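Local coordinates for protein putative HAD family hydrolase (Streptomyces avermitilis, PDB 3MMZ) that forms the HAD hydrolase domain of a longer protein that probably activates N-acylneuraminates with CTP, and binds calcium at its metal site, at residues Ile12-Asp18 against Leu56-Leu61; Asp20-Asp26 against Val108-Val112; Val40-Asp44 against Gly147-Arg152; Ala50-Leu56 against Ala155-Leu159; Lys87-Leu91 against Asn113-Cys117. All coordinates share one frame; numbering follows the deposited sequence. Where two conformers were deposited one is given.

Overall arrangement
Contact 1 comes first along the chain. It pairs strand 14-17 with strand 57-62 and closes a loop that holds a hairpin and helix 42-53. Contact 2 crosses it, bringing the turn after strand 14-17 to the end of strand 105-109. Both reach the same calcium ion. Contacts 3 and 4 join the two ends of helix 42-53 to helix 150-159, and both cross contacts 1 and 2. Contact 5 follows contact 1 in series. It crosses contact 2 and is nested inside the loops closed by contacts 3 and 4. It ties helix 87-98 to helix 115-120, across the chain's centre from contacts 3 and 4.

Contact 1. Residues Ile12-Asp18 against Leu56-Leu61; sequences IDAVVLD and LTMLIL. With CA (calcium ion), chain M.
The flat backbone amides of Val15 and Thr57 meet through an N-H to C=O bond. Such amides join strands 14-17 and 57-61 in parallel. Val15 N gives to Thr57 O at 2.9 Å. Leu17 N gives to Leu59 O at 2.7 Å, nearly in line with the C=O bond. Thr57 N and Leu61 N return bonds to Asp13 O and Leu17 O. The bond from Leu59 N to Val15 O is weak, bent to 132° at the hydrogen.

One face of the pair carries Val15, Leu17, Met58 and Ile60. Met58, a selenomethionine, folds back at chi2 (-70°) and chi3 (-58°). This sets its CE 4.0 Å from Val15 CB, where Met58 also packs on Leu51 and Arg52 of helix 42-53. The other face carries Ala14, Val16, Thr57 and Leu59. There Val16 CG1 lies beside Leu59 CD2 at 4.0 Å, and Trp94 of helix 87-98 packs on both residues. At the start of the pair, Leu56 CD2 touches Ile12 O at 3.5 Å.

The Asp18 carboxylate is a further flat group. Its OD2 binds calcium at 2.4 Å and is hydrogen-bonded to Thr22. Its OD1 accepts from a water that also binds the metal. The chemistry is divided: backbone bonds and apolar faces fix the strand, and they hold a metal-binding carboxylate at its C-terminal end, as in other HAD proteins.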
# COMPACT_ATOMS: atom_id res chain seq x y z
N ILE D 12 27.37 15.61 15.96
CA ILE D 12 28.21 14.80 15.09
C ILE D 12 29.24 15.60 14.30
O ILE D 12 29.01 16.76 13.96
CB ILE D 12 27.36 13.96 14.09
CG1 ILE D 12 26.50 14.87 13.21
CG2 ILE D 12 26.49 12.92 14.84
CD1 ILE D 12 25.94 14.17 11.96
N ASP D 13 30.36 14.95 13.99
CA ASP D 13 31.39 15.53 13.13
C ASP D 13 31.57 14.76 11.82
O ASP D 13 32.19 15.27 10.88
CB ASP D 13 32.73 15.61 13.87
CG ASP D 13 32.64 16.42 15.14
OD1 ASP D 13 31.97 17.47 15.15
OD2 ASP D 13 33.24 15.99 16.15
N ALA D 14 31.02 13.55 11.76
CA ALA D 14 31.19 12.68 10.60
C ALA D 14 29.92 11.90 10.26
O ALA D 14 29.16 11.55 11.16
CB ALA D 14 32.32 11.70 10.85
N VAL D 15 29.73 11.62 8.98
CA VAL D 15 28.62 10.75 8.52
C VAL D 15 29.20 9.64 7.64
O VAL D 15 29.75 9.90 6.56
CB VAL D 15 27.53 11.54 7.73
CG1 VAL D 15 26.50 10.60 7.12
CG2 VAL D 15 26.84 12.55 8.64
N VAL D 16 29.08 8.41 8.12
CA VAL D 16 29.60 7.25 7.41
C VAL D 16 28.44 6.40 6.92
O VAL D 16 27.54 6.06 7.70
CB VAL D 16 30.57 6.42 8.28
CG1 VAL D 16 31.16 5.26 7.48
CG2 VAL D 16 31.70 7.31 8.82
N LEU D 17 28.45 6.07 5.64
CA LEU D 17 27.32 5.37 5.01
C LEU D 17 27.70 3.98 4.49
O LEU D 17 28.66 3.83 3.74
CB LEU D 17 26.73 6.21 3.86
CG LEU D 17 26.35 7.66 4.16
CD1 LEU D 17 26.05 8.40 2.86
CD2 LEU D 17 25.17 7.77 5.11
N ASP D 18 26.93 2.98 4.90
CA ASP D 18 26.89 1.71 4.19
C ASP D 18 26.29 1.96 2.79
O ASP D 18 25.67 2.99 2.55
CB ASP D 18 26.05 0.71 4.99
CG ASP D 18 25.81 -0.58 4.24
OD1 ASP D 18 26.79 -1.22 3.80
OD2 ASP D 18 24.64 -0.94 4.07
N LEU D 56 30.68 18.49 7.37
CA LEU D 56 30.76 17.17 7.97
C LEU D 56 31.72 16.30 7.17
O LEU D 56 31.74 16.35 5.94
CB LEU D 56 29.38 16.51 8.01
CG LEU D 56 28.42 17.03 9.07
CD1 LEU D 56 27.00 16.60 8.73
CD2 LEU D 56 28.81 16.54 10.46
N THR D 57 32.53 15.52 7.88
CA THR D 57 33.42 14.57 7.22
C THR D 57 32.62 13.33 6.76
O THR D 57 31.98 12.67 7.58
CB THR D 57 34.60 14.17 8.13
OG1 THR D 57 35.24 15.35 8.62
CG2 THR D 57 35.61 13.33 7.36
N MSE D 58 32.66 13.05 5.46
CA MSE D 58 31.83 12.01 4.84
C MSE D 58 32.64 10.79 4.47
O MSE D 58 33.86 10.87 4.26
CB MSE D 58 31.15 12.54 3.57
CG MSE D 58 30.58 13.94 3.66
SE MSE D 58 29.00 14.03 4.80
CE MSE D 58 27.82 12.75 3.92
N LEU D 59 31.96 9.64 4.37
CA LEU D 59 32.61 8.39 3.98
C LEU D 59 31.58 7.35 3.61
O LEU D 59 30.59 7.18 4.33
CB LEU D 59 33.48 7.85 5.12
CG LEU D 59 34.29 6.58 4.82
CD1 LEU D 59 35.39 6.84 3.80
CD2 LEU D 59 34.86 5.98 6.10
N ILE D 60 31.82 6.65 2.51
CA ILE D 60 31.09 5.43 2.19
C ILE D 60 31.98 4.23 2.51
O ILE D 60 33.12 4.15 2.05
CB ILE D 60 30.65 5.39 0.72
CG1 ILE D 60 29.60 6.48 0.47
CG2 ILE D 60 30.12 4.02 0.36
CD1 ILE D 60 29.26 6.72 -0.98
N LEU D 61 31.43 3.31 3.30
CA LEU D 61 32.15 2.13 3.78
C LEU D 61 31.43 0.87 3.29
O LEU D 61 30.24 0.72 3.51
CB LEU D 61 32.18 2.16 5.31
CG LEU D 61 32.94 1.08 6.08
CD1 LEU D 61 34.43 1.18 5.80
CD2 LEU D 61 32.69 1.25 7.57
CA CA M . 24.26 -3.28 3.48
O HOH W 1 26.15 -3.88 2.14
O HOH W 2 22.98 -5.02 2.57
O HOH W 3 25.30 -3.98 5.46

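Contact 2. Residues Asp20-Asp26 against Val108-Val112. With CA (calcium ion), chain M.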
# COMPACT_ATOMS: atom_id res chain seq x y z
N ASP D 20 25.00 -0.91 -0.21
CA ASP D 20 23.87 -1.77 -0.58
C ASP D 20 22.87 -1.89 0.58
O ASP D 20 23.25 -2.23 1.69
CB ASP D 20 24.32 -3.17 -1.02
CG ASP D 20 25.14 -3.13 -2.31
OD1 ASP D 20 24.54 -3.18 -3.40
OD2 ASP D 20 26.38 -3.07 -2.21
N GLY D 21 21.60 -1.60 0.30
CA GLY D 21 20.56 -1.77 1.29
C GLY D 21 20.33 -0.51 2.12
O GLY D 21 19.32 -0.40 2.83
N THR D 22 21.26 0.43 1.98
CA THR D 22 21.24 1.68 2.75
C THR D 22 21.04 2.87 1.81
O THR D 22 20.12 3.67 2.01
CB THR D 22 22.52 1.83 3.62
OG1 THR D 22 22.51 0.82 4.64
CG2 THR D 22 22.61 3.22 4.29
N GLN D 23 21.89 2.96 0.79
CA GLN D 23 21.70 3.90 -0.33
C GLN D 23 20.97 3.22 -1.49
O GLN D 23 20.69 3.86 -2.51
CB GLN D 23 23.05 4.43 -0.80
CG GLN D 23 23.80 5.19 0.26
CD GLN D 23 25.16 5.67 -0.21
OE1 GLN D 23 25.27 6.51 -1.10
NE2 GLN D 23 26.21 5.11 0.38
N THR D 24 20.72 1.92 -1.36
CA THR D 24 19.97 1.16 -2.37
C THR D 24 18.91 0.31 -1.67
O THR D 24 18.95 0.16 -0.45
CB THR D 24 20.86 0.18 -3.18
OG1 THR D 24 21.12 -1.00 -2.40
CG2 THR D 24 22.19 0.82 -3.62
N ASP D 25 17.99 -0.25 -2.45
CA ASP D 25 16.97 -1.16 -1.92
C ASP D 25 17.47 -2.61 -1.75
O ASP D 25 16.66 -3.54 -1.60
CB ASP D 25 15.71 -1.11 -2.81
CG ASP D 25 15.97 -1.61 -4.24
OD1 ASP D 25 17.09 -2.04 -4.56
OD2 ASP D 25 15.04 -1.58 -5.07
N ASP D 26 18.80 -2.79 -1.78
CA ASP D 26 19.45 -4.10 -1.61
C ASP D 26 19.22 -5.05 -2.80
O ASP D 26 19.53 -6.24 -2.72
CB ASP D 26 19.01 -4.78 -0.30
CG ASP D 26 20.18 -5.30 0.52
OD1 ASP D 26 21.35 -5.01 0.22
OD2 ASP D 26 19.92 -6.01 1.51
N VAL D 108 25.25 4.87 9.16
CA VAL D 108 23.97 4.36 8.66
C VAL D 108 24.14 2.98 8.05
O VAL D 108 24.98 2.79 7.17
CB VAL D 108 23.37 5.28 7.56
CG1 VAL D 108 21.88 4.97 7.34
CG2 VAL D 108 23.55 6.72 7.93
N GLY D 109 23.32 2.02 8.49
CA GLY D 109 23.38 0.66 7.94
C GLY D 109 22.03 -0.02 7.90
O GLY D 109 21.01 0.58 8.25
N ASN D 110 22.03 -1.28 7.45
CA ASN D 110 20.78 -2.02 7.21
C ASN D 110 20.83 -3.50 7.57
O ASN D 110 19.79 -4.14 7.61
CB ASN D 110 20.37 -1.91 5.74
CG ASN D 110 21.17 -2.85 4.86
OD1 ASN D 110 22.38 -2.72 4.76
ND2 ASN D 110 20.50 -3.82 4.25
N ASP D 111 22.02 -4.07 7.80
CA ASP D 111 22.09 -5.54 7.97
C ASP D 111 22.99 -5.98 9.12
O ASP D 111 23.71 -5.17 9.69
CB ASP D 111 22.46 -6.24 6.65
CG ASP D 111 21.72 -7.58 6.46
OD1 ASP D 111 21.52 -8.35 7.43
OD2 ASP D 111 21.32 -7.88 5.32
N VAL D 112 22.95 -7.27 9.45
CA VAL D 112 23.68 -7.77 10.63
C VAL D 112 25.19 -7.53 10.58
O VAL D 112 25.84 -7.37 11.63
CB VAL D 112 23.34 -9.25 10.94
CG1 VAL D 112 21.85 -9.41 11.19
CG2 VAL D 112 23.81 -10.17 9.81
CA CA M . 24.26 -3.28 3.48
O HOH W 2 22.98 -5.02 2.57
O HOH W 4 21.16 -7.92 2.73
O HOH W 1 26.15 -3.88 2.14
O HOH W 3 25.30 -3.98 5.46
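Asn110 and Thr22 give this contact most of its buried surface. Asn110 reaches in from the end of strand 105-109. Its CG stands between the backbone N and the carbonyl carbon (chi1 79°), and this turns the amide toward the 20-26 turn. CB rests against Gly21 O at 3.4 Å. OD1 binds the calcium ion at 2.3 Å. The backbone oxygen of Asp20 binds it from the other segment, also at 2.3 Å. The two oxygens lie close to each other because they share the metal. Three waters and Asp18 complete its shell.

The amide nitrogen is used differently. Asn110 ND2 gives to one of the metal-bound waters at 3.2 Å, and the same water gives to Asp26 OD1. The Asp26 carboxylate stands almost square to the Asn110 amide, with 87° between the planes. A second water, not on the metal, gives to both Asp26 OD2 and Asp111 OD2. It bridges the two carboxylates, whose OD2 atoms are 4.5 Å apart.

Thr22 CG2 meets Val108 CG1 obliquely at 3.6 Å, and Ile151 lies against both residues. Thr22 OG1 sits 3.4 Å from Gly109 C and is hydrogen-bonded to Asp18. Thr24 OG1 accepts from Gly21 N and from Asp26 N, the latter an ST turn, and so ties the two ends of the turn together. Asp18, Asp20 and Asn110 form the calcium site. The pattern of Asp18, Asp20 and Thr22 is consistent with the HAD motif, where magnesium is the usual cofactor.

Contact 3. Residues Val40-Asp44 against Gly147-Arg152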
# COMPACT_ATOMS: atom_id res chain seq x y z
N VAL D 40 20.23 4.06 -7.10
CA VAL D 40 20.44 5.00 -6.02
C VAL D 40 19.35 6.08 -6.12
O VAL D 40 18.48 6.01 -6.99
CB VAL D 40 21.88 5.59 -6.02
CG1 VAL D 40 22.91 4.49 -5.68
CG2 VAL D 40 22.21 6.28 -7.36
N HIS D 41 19.39 7.07 -5.23
CA HIS D 41 18.29 8.05 -5.12
C HIS D 41 18.83 9.48 -5.16
O HIS D 41 19.78 9.80 -4.46
CB HIS D 41 17.54 7.77 -3.81
CG HIS D 41 16.21 8.44 -3.70
ND1 HIS D 41 16.06 9.72 -3.21
CD2 HIS D 41 14.96 7.99 -3.97
CE1 HIS D 41 14.78 10.04 -3.21
NE2 HIS D 41 14.09 9.00 -3.66
N ARG D 42 18.20 10.33 -5.98
CA ARG D 42 18.65 11.72 -6.17
C ARG D 42 18.45 12.57 -4.93
O ARG D 42 19.20 13.52 -4.69
CB ARG D 42 17.94 12.39 -7.35
CG ARG D 42 18.38 11.87 -8.72
CD ARG D 42 19.58 12.65 -9.28
NE ARG D 42 19.83 12.29 -10.67
CZ ARG D 42 20.96 11.75 -11.13
NH1 ARG D 42 21.98 11.51 -10.32
NH2 ARG D 42 21.07 11.47 -12.42
N GLY D 43 17.41 12.26 -4.16
CA GLY D 43 17.19 12.87 -2.85
C GLY D 43 18.34 12.60 -1.90
O GLY D 43 18.83 13.52 -1.24
N ASP D 44 18.79 11.34 -1.83
CA ASP D 44 20.00 11.00 -1.06
C ASP D 44 21.18 11.85 -1.53
O ASP D 44 21.96 12.35 -0.72
CB ASP D 44 20.37 9.52 -1.21
CG ASP D 44 19.43 8.58 -0.46
OD1 ASP D 44 18.71 9.02 0.46
OD2 ASP D 44 19.42 7.38 -0.81
N GLY D 147 17.27 3.14 -0.47
CA GLY D 147 17.03 3.35 -1.90
C GLY D 147 15.86 4.27 -2.20
O GLY D 147 15.64 4.64 -3.37
N ASP D 148 15.13 4.65 -1.15
CA ASP D 148 13.93 5.48 -1.29
C ASP D 148 14.15 6.90 -0.73
O ASP D 148 13.21 7.70 -0.70
CB ASP D 148 12.75 4.77 -0.59
CG ASP D 148 11.39 5.35 -0.96
OD1 ASP D 148 11.24 5.88 -2.07
OD2 ASP D 148 10.47 5.24 -0.13
N GLY D 149 15.38 7.20 -0.31
CA GLY D 149 15.72 8.52 0.24
C GLY D 149 15.94 8.57 1.75
O GLY D 149 15.67 9.58 2.39
N ALA D 150 16.44 7.47 2.30
CA ALA D 150 16.72 7.38 3.74
C ALA D 150 17.81 8.37 4.16
O ALA D 150 17.74 8.94 5.24
CB ALA D 150 17.12 5.96 4.12
N ILE D 151 18.82 8.58 3.31
CA ILE D 151 19.88 9.52 3.65
C ILE D 151 19.38 10.97 3.56
O ILE D 151 19.76 11.82 4.38
CB ILE D 151 21.16 9.33 2.78
CG1 ILE D 151 21.53 7.83 2.64
CG2 ILE D 151 22.35 10.11 3.39
CD1 ILE D 151 21.63 7.07 3.97
N ARG D 152 18.50 11.24 2.60
CA ARG D 152 17.86 12.54 2.54
C ARG D 152 17.08 12.85 3.82
O ARG D 152 17.13 13.96 4.32
CB ARG D 152 16.96 12.70 1.32
CG ARG D 152 16.69 14.18 1.02
CD ARG D 152 15.33 14.39 0.48
NE ARG D 152 14.94 15.81 0.43
CZ ARG D 152 14.48 16.51 1.46
NH1 ARG D 152 14.11 17.78 1.31
NH2 ARG D 152 14.38 15.95 2.67
O HOH W 5 16.79 3.68 -5.64
O HOH W 6 18.38 5.62 0.91
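His41 lays one ring face against the 147-149 backbone. Its CG is anti to the backbone N (chi1 -166°), which carries the imidazole over to the other segment. Gly149 CA stands above this face, 3.9 Å from the ring centroid and 18° off the normal, a CH-pi contact. Gly149 N lies over the ring centre and has no hydrogen-bond partner in the model. The carbonyl of Asp148 covers the same face nearer the rim. The ring also turns back on its own chain: His41 is the N-cap residue of helix 42-53, and its ND1 accepts a weak bond from Asp44 N.

Asp44 crosses Ile151 at about a right angle. Its OD1 accepts from Arg152 N at 3.1 Å, on the anti side and 15° out of the carboxylate plane. A second bond, from Ile151 N to OD1 at 2.9 Å, is weak. OD2 accepts from a water at 2.7 Å, and that water accepts from Gly147 N and Ala150 N. A carboxylate from the first turn of helix 42-53 thus receives the first amides of helix 150-159, whose N-cap position is held by Gly149. The helix end probably stabilises its negative charge. Strand 36-41 leads into helix 42-53 and pairs through Val40 and His41 with a strand of a neighbouring subunit.

Arg152 lies alongside Gly43, with its CG 3.2 Å from Gly43 O. Its guanidinium leaves the contact and forms a salt bridge with Asp111 of that neighbouring subunit.

Contact 4. Residues Ala50-Leu56 against Ala155-Leu159; sequences ALRKSGL and ASWIL
Leu51 and Ala155 mark the nearest backbone approach, with their CA atoms 6.4 Å apart. Segment 50-56 is the end of helix 42-53, and segment 155-159 is the last part of helix 150-159. The first helix stops in a Schellman motif. Gly55 takes a positive phi of 94°. Gly55 N bonds back to Arg52 O, and Leu56 N returns a weak bond to Leu51 O. Ser54 OG gives to Leu51 O as well, at 2.6 Å.

Leu51 is the central side chain. CD1 touches Ala155 CB at 4.0 Å. CD2 lies between two partners: Ile158 CB at 3.9 Å, with the side chains near a right angle, and Leu159 CD1 at the same distance. Leu159 comes from the other helix with CG beside its backbone N (chi1 -58°), and its two methyls divide. CD1 meets Ala50 CB at 3.7 Å, and CD2 meets Ser54 CB at 3.9 Å. It so spans the last turn of helix 42-53 and the residue after it. Leu56 CD1 adds a looser touch on Ile158 CG2 at 4.3 Å. Leu51 also rests on Met58 of strand 57-62, and Ile158 packs on Ile12 and Pro7.

The chemistry is apolar throughout. Aliphatic carbons meet, and the Ser54 hydroxyl is spent on Leu51 O of its own segment. The two helix ends are therefore held by van der Waals contact and probably the burial of aliphatic surface, without a directed bond between them.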
# COMPACT_ATOMS: atom_id res chain seq x y z
N ALA D 50 24.42 18.32 0.76
CA ALA D 50 24.09 19.31 1.79
C ALA D 50 24.88 19.06 3.07
O ALA D 50 25.40 20.01 3.67
CB ALA D 50 22.59 19.33 2.06
N LEU D 51 24.98 17.79 3.49
CA LEU D 51 25.78 17.43 4.66
C LEU D 51 27.27 17.76 4.45
O LEU D 51 27.92 18.35 5.32
CB LEU D 51 25.58 15.94 5.02
CG LEU D 51 24.17 15.56 5.50
CD1 LEU D 51 23.96 14.04 5.49
CD2 LEU D 51 23.89 16.13 6.90
N ARG D 52 27.79 17.42 3.28
CA ARG D 52 29.18 17.72 2.92
C ARG D 52 29.45 19.23 2.93
O ARG D 52 30.45 19.67 3.49
CB ARG D 52 29.52 17.11 1.55
CG ARG D 52 30.93 17.44 1.06
CD ARG D 52 31.24 16.79 -0.28
NE ARG D 52 30.15 16.94 -1.25
CZ ARG D 52 29.98 17.99 -2.05
NH1 ARG D 52 30.83 19.02 -2.02
NH2 ARG D 52 28.95 18.01 -2.90
N LYS D 53 28.54 20.01 2.34
CA LYS D 53 28.67 21.47 2.32
C LYS D 53 28.65 22.08 3.72
O LYS D 53 29.23 23.15 3.94
CB LYS D 53 27.58 22.11 1.46
CG LYS D 53 27.84 22.01 -0.03
CD LYS D 53 26.60 22.42 -0.82
CE LYS D 53 26.89 22.54 -2.31
NZ LYS D 53 27.14 21.21 -2.93
N SER D 54 27.99 21.40 4.66
CA SER D 54 27.93 21.85 6.05
C SER D 54 29.24 21.58 6.82
O SER D 54 29.37 21.96 7.99
CB SER D 54 26.73 21.22 6.77
OG SER D 54 27.00 19.89 7.21
N GLY D 55 30.20 20.93 6.17
CA GLY D 55 31.52 20.70 6.78
C GLY D 55 31.67 19.37 7.51
O GLY D 55 32.67 19.14 8.18
N LEU D 56 30.68 18.49 7.37
CA LEU D 56 30.76 17.17 7.97
C LEU D 56 31.72 16.30 7.17
O LEU D 56 31.74 16.35 5.94
CB LEU D 56 29.38 16.51 8.01
CG LEU D 56 28.42 17.03 9.07
CD1 LEU D 56 27.00 16.60 8.73
CD2 LEU D 56 28.81 16.54 10.46
N ALA D 155 19.54 13.70 6.48
CA ALA D 155 20.05 15.04 6.22
C ALA D 155 19.10 16.09 6.80
O ALA D 155 19.55 17.12 7.31
CB ALA D 155 20.28 15.26 4.71
N SER D 156 17.79 15.82 6.75
CA SER D 156 16.78 16.77 7.26
C SER D 156 16.75 16.81 8.78
O SER D 156 16.43 17.85 9.36
CB SER D 156 15.38 16.53 6.68
OG SER D 156 14.74 15.41 7.29
N TRP D 157 17.08 15.70 9.43
CA TRP D 157 17.26 15.70 10.89
C TRP D 157 18.39 16.66 11.29
O TRP D 157 18.25 17.45 12.22
CB TRP D 157 17.61 14.31 11.42
CG TRP D 157 16.58 13.26 11.23
CD1 TRP D 157 15.26 13.43 10.91
CD2 TRP D 157 16.77 11.85 11.40
NE1 TRP D 157 14.62 12.21 10.85
CE2 TRP D 157 15.53 11.23 11.14
CE3 TRP D 157 17.88 11.06 11.73
CZ2 TRP D 157 15.36 9.83 11.21
CZ3 TRP D 157 17.71 9.67 11.79
CH2 TRP D 157 16.46 9.08 11.54
N ILE D 158 19.51 16.56 10.58
CA ILE D 158 20.70 17.32 10.90
C ILE D 158 20.57 18.79 10.49
O ILE D 158 20.95 19.69 11.24
CB ILE D 158 21.98 16.68 10.23
CG1 ILE D 158 22.12 15.19 10.58
CG2 ILE D 158 23.25 17.47 10.58
CD1 ILE D 158 22.17 14.90 12.07
N LEU D 159 20.01 19.03 9.30
CA LEU D 159 20.04 20.38 8.70
C LEU D 159 18.69 21.10 8.68
O LEU D 159 18.63 22.30 8.36
CB LEU D 159 20.62 20.31 7.29
CG LEU D 159 22.03 19.73 7.18
CD1 LEU D 159 22.38 19.47 5.71
CD2 LEU D 159 23.08 20.61 7.86

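Contact 5. Residues Lys87-Leu91 against Asn113-Cys117; sequences KDLAL and NDLPC
Lys87 runs from helix 87-98 toward the turn at Asn113 and Asp114. Its CB and CG pass Cys117 SG, with CG at 4.0 Å. CG also packs on Leu61. The chain bends at chi2 (144°) and chi3 (77°), and beyond this bend CD leads CE to the carbonyl of Asn113. CE lies 3.5 Å from Asn113 O and close to Asp114. At the tip, NZ forms a salt bridge with Asp114 OD1 at 2.8 Å, reaching it from above the carboxylate plane. NZ also gives to Asn113 OD1 at 3.2 Å, well above that carbonyl's plane. A long, weak ion pair links it to Asp18 of the calcium site.

Asp114 is held on both oxygens. OD1 is also hydrogen-bonded to the Tyr107 hydroxyl, and OD2 accepts from the backbone N atoms of Asn110 and Asp111. The carboxylate thus ties the lysine to the loop that carries a metal ligand. A lysine at the start of a helix and an aspartate after the last metal ligand are consistent with the conserved HAD motifs.

Away from the lysine the helices meet through Cys117 and Pro116 on one side and Asp88 and Leu91 on the other. Cys117 SG touches Asp88 CA at 3.7 Å and Leu91 CD2 at 3.7 Å. Asp88 CG rests on Pro116 CB at 3.7 Å, and its carboxylate pairs with Arg86. Helices 87-98 and 115-120 lie together on one face of the parallel sheet. Leu61 of strand 57-62 and Tyr107 of strand 105-109 fill the base between Lys87, Leu91 and Cys117.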
# COMPACT_ATOMS: atom_id res chain seq x y z
N LYS D 87 34.91 -4.50 8.48
CA LYS D 87 34.32 -3.18 8.33
C LYS D 87 34.56 -2.29 9.54
O LYS D 87 35.04 -1.17 9.41
CB LYS D 87 32.81 -3.35 8.10
CG LYS D 87 32.19 -2.29 7.27
CD LYS D 87 31.09 -2.86 6.39
CE LYS D 87 29.81 -3.12 7.15
NZ LYS D 87 28.66 -3.21 6.21
N ASP D 88 34.23 -2.81 10.72
CA ASP D 88 34.35 -2.07 11.97
C ASP D 88 35.79 -1.64 12.31
O ASP D 88 36.00 -0.53 12.79
CB ASP D 88 33.74 -2.89 13.12
CG ASP D 88 34.46 -4.21 13.36
OD1 ASP D 88 34.75 -4.94 12.38
OD2 ASP D 88 34.74 -4.52 14.53
N LEU D 89 36.76 -2.51 12.05
CA LEU D 89 38.18 -2.17 12.25
C LEU D 89 38.64 -1.06 11.32
O LEU D 89 39.38 -0.15 11.74
CB LEU D 89 39.07 -3.40 12.05
CG LEU D 89 38.83 -4.56 13.01
CD1 LEU D 89 39.73 -5.72 12.64
CD2 LEU D 89 39.06 -4.11 14.44
N ALA D 90 38.19 -1.13 10.07
CA ALA D 90 38.50 -0.10 9.09
C ALA D 90 37.94 1.24 9.56
O ALA D 90 38.60 2.27 9.44
CB ALA D 90 37.93 -0.48 7.73
N LEU D 91 36.74 1.20 10.13
CA LEU D 91 36.07 2.38 10.65
C LEU D 91 36.75 2.94 11.90
O LEU D 91 36.93 4.16 12.01
CB LEU D 91 34.59 2.08 10.93
CG LEU D 91 33.68 3.14 11.55
CD1 LEU D 91 33.76 4.47 10.81
CD2 LEU D 91 32.24 2.62 11.55
N ASN D 113 25.75 -7.46 9.37
CA ASN D 113 27.17 -7.14 9.26
C ASN D 113 27.49 -5.68 9.61
O ASN D 113 28.66 -5.32 9.66
CB ASN D 113 27.80 -7.59 7.92
CG ASN D 113 27.28 -6.82 6.72
OD1 ASN D 113 26.72 -5.73 6.84
ND2 ASN D 113 27.48 -7.38 5.53
N ASP D 114 26.47 -4.87 9.88
CA ASP D 114 26.67 -3.49 10.36
C ASP D 114 26.71 -3.38 11.88
O ASP D 114 27.07 -2.32 12.43
CB ASP D 114 25.58 -2.56 9.81
CG ASP D 114 25.66 -2.39 8.32
OD1 ASP D 114 26.76 -2.04 7.83
OD2 ASP D 114 24.65 -2.63 7.62
N LEU D 115 26.33 -4.45 12.57
CA LEU D 115 26.20 -4.38 14.03
C LEU D 115 27.52 -4.04 14.74
O LEU D 115 27.50 -3.26 15.68
CB LEU D 115 25.55 -5.65 14.61
CG LEU D 115 24.08 -5.85 14.20
CD1 LEU D 115 23.63 -7.25 14.62
CD2 LEU D 115 23.19 -4.77 14.82
N PRO D 116 28.65 -4.60 14.29
CA PRO D 116 29.92 -4.18 14.91
C PRO D 116 30.26 -2.69 14.70
O PRO D 116 30.85 -2.06 15.58
CB PRO D 116 30.97 -5.10 14.26
CG PRO D 116 30.19 -6.32 13.85
CD PRO D 116 28.85 -5.76 13.40
N CYS D 117 29.88 -2.12 13.55
CA CYS D 117 30.06 -0.67 13.34
C CYS D 117 29.13 0.12 14.26
O CYS D 117 29.55 1.12 14.84
CB CYS D 117 29.80 -0.27 11.89
SG CYS D 117 31.09 -0.82 10.77